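Local coordinates for protein nuclear RNA export factor 2, Panoramix fusion (Drosophila melanogaster, PDB 6OPF) that acts with Panoramix, Piwi and Nxt1 in cotranscriptional silencing of transposons in the ovary, its UBA-like TAP-C domain binding Panoramix, at residues T30-E35 / K45-K50; D12-L17 / W38-A43. One frame throughout, in Å; residues are numbered along the deposited sequence.

Contact 1: T30-E35 / K45-K50; sequences TSIVEE and KLFIQK
Ile32 reaches across from helix 26-35 and lies against one flank of helix 40-52 with its two branches: CG2 toward Leu46, the CG1-CD1 arm toward Phe47 and Lys50. With CG1 anti to the carbonyl carbon (chi1 -67°) and the chain extended beyond it, Ile32 CD1 ends 4.1 Å from Phe47 CA and also touches Phe47 CB. Ile32 CG2 packs 4.2 Å from Leu46 CB, and Ile32 CG1 runs beside the lysine chain, 4.1 Å from Lys50 CD. Phe47 thus offers mainly its backbone and CB, while its ring leads away from Ile32.

Glu35, one turn after Ile32, stretches out with CG anti to the backbone N (chi1 -169°) and crosses Leu46 at about a right angle. Leu46 CD1 rests 3.8 Å from Glu35 CG, and Leu46 CD2 comes within 3.3 Å of Glu35 OE1. The other carboxylate oxygen meets the ammonium tip to tip: Glu35 OE2 and Lys50 NZ form a salt bridge of 3.2 Å whose hydrogen bond is weak. The bend at the end of the lysine chain turns NZ to this partner.

The segments cross at 123°, their axes 9.8 Å apart, packing the second helix of the Nxf2 TAP-C (UBA) domain on its third. Phe18 of helix 8-22 packs on Ile32, and Thr22 of the same helix on Phe47. Phe47 also touches Ala86 in the fused Panoramix helix 75-93.

Contact 2: D12-L17 / W38-A43; sequences DHKLLL and WDFERA
Lys14 and Phe40 bring the two backbones closest, 7.7 Å between their CA atoms, where helix 8-22 passes the turn that leads into helix 40-52. The lysine chain leaves with CG anti to the backbone N, passes the edge of the Phe40 ring with Lys14 CG 3.8 Å from Phe40 CD1, and bends at chi3 (-100°). This bend carries Lys14 NZ to Trp38 O, a hydrogen bond of 2.8 Å that lies close to the carbonyl direction (C=O...N angle 160°).

On one side of the lysine, Leu15 packs obliquely against the six-membered part of the indole, Leu15 CG 3.5 Å from Trp38 CZ3 and Leu15 CD1 3.6 Å from Trp38 CH2. On the other, Leu17 crosses Phe40 at about a right angle, with Leu17 CG 3.6 Å from Phe40 CZ. Lys11 adds a cation-pi interaction to Trp38.

Asp39 is the N-cap of helix 40-52: Asp39 OD2 accepts from Arg42 N at 2.9 Å through the anti lone pair. Packing of the first helix against the turn between the second and third helices and the first residue of the third, all within Nxf2, belongs to the compact three-helix UBA fold of the TAP-C domain.

How the contacts relate
Contacts 1 and 2 both use helix 40-52, joining it to helix 26-35 and helix 8-22 respectively, and their centres lie 10 Å apart. Contact 1 is partly buried, with an aliphatic centre and a salt bridge, its hydrogen bond weak, from the exposed Glu35; contact 2 is a surface contact, where aromatic rings meet leucines and a lysine binds a main-chain carbonyl. Val33 connects them: its carbonyl oxygen probably accepts a hydrogen bond from Trp38 N, and its side chain packs on Leu15. Ile32 CG2 also lies 3.4 Å from Ala43 O. The segments of the two contacts alternate along the chain, so together they join the three Nxf2 helices.

Contact 1: T30-E35 / K45-K50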
# COMPACT_ATOMS: atom_id res chain seq x y z
N THR D 30 14.07 -3.72 6.54
CA THR D 30 13.67 -2.60 5.70
C THR D 30 13.83 -1.28 6.44
O THR D 30 14.34 -0.30 5.88
CB THR D 30 12.23 -2.78 5.25
OG1 THR D 30 12.08 -4.06 4.62
CG2 THR D 30 11.83 -1.67 4.27
N SER D 31 13.41 -1.24 7.70
CA SER D 31 13.50 -0.01 8.49
C SER D 31 14.94 0.45 8.66
O SER D 31 15.24 1.63 8.50
CB SER D 31 12.81 -0.20 9.85
OG SER D 31 11.48 -0.65 9.65
N ILE D 32 15.84 -0.49 8.97
CA ILE D 32 17.24 -0.14 9.20
C ILE D 32 17.91 0.29 7.90
O ILE D 32 18.59 1.32 7.85
CB ILE D 32 18.01 -1.30 9.87
CG1 ILE D 32 17.50 -1.56 11.29
CG2 ILE D 32 19.52 -1.02 9.85
CD1 ILE D 32 18.16 -2.76 11.99
N VAL D 33 17.75 -0.50 6.83
CA VAL D 33 18.43 -0.19 5.57
C VAL D 33 17.91 1.12 4.99
O VAL D 33 18.68 1.92 4.45
CB VAL D 33 18.28 -1.36 4.58
CG1 VAL D 33 18.84 -0.98 3.21
CG2 VAL D 33 18.96 -2.62 5.10
N GLU D 34 16.60 1.38 5.12
CA GLU D 34 16.04 2.64 4.64
C GLU D 34 16.48 3.82 5.50
O GLU D 34 16.76 4.90 4.97
CB GLU D 34 14.52 2.56 4.59
CG GLU D 34 14.03 1.82 3.36
CD GLU D 34 12.52 1.81 3.27
OE1 GLU D 34 11.89 2.17 4.29
OE2 GLU D 34 11.99 1.46 2.19
N GLU D 35 16.57 3.63 6.82
CA GLU D 35 17.14 4.68 7.67
C GLU D 35 18.57 5.01 7.26
O GLU D 35 19.00 6.16 7.37
CB GLU D 35 17.10 4.26 9.14
CG GLU D 35 17.43 5.41 10.08
CD GLU D 35 17.40 5.01 11.55
OE1 GLU D 35 18.25 5.51 12.31
OE2 GLU D 35 16.52 4.20 11.94
N LYS D 45 26.07 -0.53 10.86
CA LYS D 45 26.43 0.23 12.05
C LYS D 45 25.20 0.63 12.85
O LYS D 45 25.22 0.62 14.10
CB LYS D 45 27.26 1.45 11.66
CG LYS D 45 28.76 1.15 11.58
CD LYS D 45 29.56 2.41 11.35
CE LYS D 45 29.90 2.59 9.88
NZ LYS D 45 30.77 3.78 9.65
N LEU D 46 24.12 1.01 12.16
CA LEU D 46 22.86 1.30 12.84
C LEU D 46 22.33 0.06 13.54
O LEU D 46 21.89 0.12 14.70
CB LEU D 46 21.82 1.82 11.86
CG LEU D 46 21.63 3.33 11.74
CD1 LEU D 46 20.79 3.65 10.51
CD2 LEU D 46 21.00 3.90 13.01
N PHE D 47 22.35 -1.07 12.83
CA PHE D 47 21.97 -2.34 13.44
C PHE D 47 22.70 -2.56 14.75
O PHE D 47 22.08 -2.84 15.79
CB PHE D 47 22.26 -3.49 12.47
CG PHE D 47 22.27 -4.83 13.12
CD1 PHE D 47 21.13 -5.29 13.78
CD2 PHE D 47 23.40 -5.63 13.08
CE1 PHE D 47 21.13 -6.54 14.38
CE2 PHE D 47 23.41 -6.88 13.67
CZ PHE D 47 22.28 -7.34 14.32
N ILE D 48 24.03 -2.41 14.73
CA ILE D 48 24.83 -2.65 15.93
C ILE D 48 24.45 -1.67 17.04
O ILE D 48 24.33 -2.05 18.21
CB ILE D 48 26.33 -2.57 15.60
CG1 ILE D 48 26.74 -3.74 14.70
CG2 ILE D 48 27.15 -2.56 16.89
CD1 ILE D 48 28.04 -3.51 13.99
N GLN D 49 24.28 -0.39 16.68
CA GLN D 49 23.86 0.62 17.66
C GLN D 49 22.49 0.29 18.25
O GLN D 49 22.32 0.25 19.47
CB GLN D 49 23.82 2.01 16.99
CG GLN D 49 23.33 3.14 17.91
CD GLN D 49 21.81 3.29 17.94
OE1 GLN D 49 21.18 3.63 16.94
NE2 GLN D 49 21.21 3.03 19.11
N LYS D 50 21.49 0.08 17.38
CA LYS D 50 20.16 -0.28 17.84
C LYS D 50 20.20 -1.50 18.75
O LYS D 50 19.56 -1.51 19.81
CB LYS D 50 19.23 -0.55 16.65
CG LYS D 50 18.52 0.67 16.12
CD LYS D 50 17.72 0.37 14.85
CE LYS D 50 17.52 1.61 13.99
NZ LYS D 50 17.02 2.78 14.79

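Contact 2: D12-L17 / W38-A43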
# COMPACT_ATOMS: atom_id res chain seq x y z
N ASP D 12 16.37 -4.76 -3.57
CA ASP D 12 15.89 -6.00 -2.97
C ASP D 12 17.03 -6.96 -2.68
O ASP D 12 17.04 -7.63 -1.64
CB ASP D 12 14.85 -6.68 -3.86
CG ASP D 12 13.99 -7.66 -3.07
OD1 ASP D 12 13.43 -7.25 -2.02
OD2 ASP D 12 13.89 -8.84 -3.48
N HIS D 13 17.99 -7.07 -3.60
CA HIS D 13 19.13 -7.94 -3.35
C HIS D 13 19.97 -7.43 -2.19
O HIS D 13 20.55 -8.23 -1.44
CB HIS D 13 19.96 -8.10 -4.63
CG HIS D 13 19.32 -9.03 -5.62
ND1 HIS D 13 18.46 -8.59 -6.60
CD2 HIS D 13 19.39 -10.37 -5.75
CE1 HIS D 13 18.04 -9.62 -7.31
NE2 HIS D 13 18.59 -10.72 -6.81
N LYS D 14 20.05 -6.11 -2.02
CA LYS D 14 20.71 -5.54 -0.85
C LYS D 14 19.98 -5.94 0.44
O LYS D 14 20.60 -6.37 1.42
CB LYS D 14 20.75 -4.03 -1.01
CG LYS D 14 21.86 -3.31 -0.28
CD LYS D 14 21.81 -1.83 -0.62
CE LYS D 14 22.84 -1.49 -1.67
NZ LYS D 14 23.00 -0.02 -1.88
N LEU D 15 18.65 -5.78 0.45
CA LEU D 15 17.86 -6.15 1.63
C LEU D 15 18.01 -7.63 1.94
O LEU D 15 18.12 -8.02 3.11
CB LEU D 15 16.39 -5.80 1.39
CG LEU D 15 16.05 -4.31 1.29
CD1 LEU D 15 14.60 -4.12 0.87
CD2 LEU D 15 16.29 -3.65 2.63
N LEU D 16 18.04 -8.48 0.90
CA LEU D 16 18.25 -9.91 1.09
C LEU D 16 19.61 -10.18 1.72
O LEU D 16 19.74 -11.04 2.60
CB LEU D 16 18.13 -10.66 -0.24
CG LEU D 16 16.73 -10.87 -0.81
CD1 LEU D 16 16.80 -11.74 -2.06
CD2 LEU D 16 15.80 -11.47 0.25
N LEU D 17 20.63 -9.46 1.28
CA LEU D 17 21.97 -9.64 1.84
C LEU D 17 22.01 -9.17 3.28
O LEU D 17 22.52 -9.88 4.16
CB LEU D 17 22.99 -8.89 1.00
CG LEU D 17 24.41 -8.82 1.55
CD1 LEU D 17 24.92 -10.24 1.70
CD2 LEU D 17 25.30 -8.04 0.61
N TRP D 38 20.07 3.33 2.24
CA TRP D 38 20.50 2.21 1.41
C TRP D 38 22.02 2.05 1.37
O TRP D 38 22.53 1.29 0.54
CB TRP D 38 19.93 2.31 -0.00
CG TRP D 38 18.45 2.28 0.08
CD1 TRP D 38 17.62 3.35 0.29
CD2 TRP D 38 17.63 1.12 0.06
NE1 TRP D 38 16.31 2.91 0.35
CE2 TRP D 38 16.29 1.55 0.22
CE3 TRP D 38 17.89 -0.25 -0.09
CZ2 TRP D 38 15.22 0.65 0.22
CZ3 TRP D 38 16.81 -1.14 -0.08
CH2 TRP D 38 15.50 -0.68 0.07
N ASP D 39 22.74 2.72 2.27
CA ASP D 39 24.17 2.51 2.41
C ASP D 39 24.40 1.31 3.31
O ASP D 39 24.06 1.34 4.50
CB ASP D 39 24.88 3.74 2.97
CG ASP D 39 26.40 3.58 2.95
OD1 ASP D 39 27.02 3.90 1.91
OD2 ASP D 39 26.97 3.10 3.96
N PHE D 40 24.99 0.26 2.74
CA PHE D 40 25.13 -1.00 3.46
C PHE D 40 25.99 -0.83 4.71
O PHE D 40 25.69 -1.41 5.76
CB PHE D 40 25.72 -2.06 2.54
CG PHE D 40 25.42 -3.45 2.97
CD1 PHE D 40 24.27 -4.08 2.55
CD2 PHE D 40 26.28 -4.12 3.82
CE1 PHE D 40 23.99 -5.37 2.96
CE2 PHE D 40 26.01 -5.40 4.24
CZ PHE D 40 24.86 -6.03 3.81
N GLU D 41 27.07 -0.06 4.62
CA GLU D 41 27.95 0.11 5.78
C GLU D 41 27.24 0.87 6.89
O GLU D 41 27.37 0.52 8.07
CB GLU D 41 29.23 0.84 5.35
CG GLU D 41 30.23 1.04 6.47
CD GLU D 41 31.38 1.96 6.07
OE1 GLU D 41 31.47 2.32 4.88
OE2 GLU D 41 32.18 2.33 6.96
N ARG D 42 26.50 1.92 6.54
CA ARG D 42 25.76 2.66 7.55
C ARG D 42 24.71 1.78 8.21
O ARG D 42 24.49 1.85 9.43
CB ARG D 42 25.12 3.90 6.92
CG ARG D 42 24.54 4.92 7.90
CD ARG D 42 24.39 6.28 7.23
NE ARG D 42 25.41 6.47 6.20
CZ ARG D 42 25.16 6.84 4.95
NH1 ARG D 42 23.91 7.05 4.55
NH2 ARG D 42 26.16 6.98 4.08
N ALA D 43 24.06 0.92 7.42
CA ALA D 43 23.00 0.06 7.95
C ALA D 43 23.54 -0.95 8.96
O ALA D 43 22.90 -1.21 9.98
CB ALA D 43 22.28 -0.65 6.80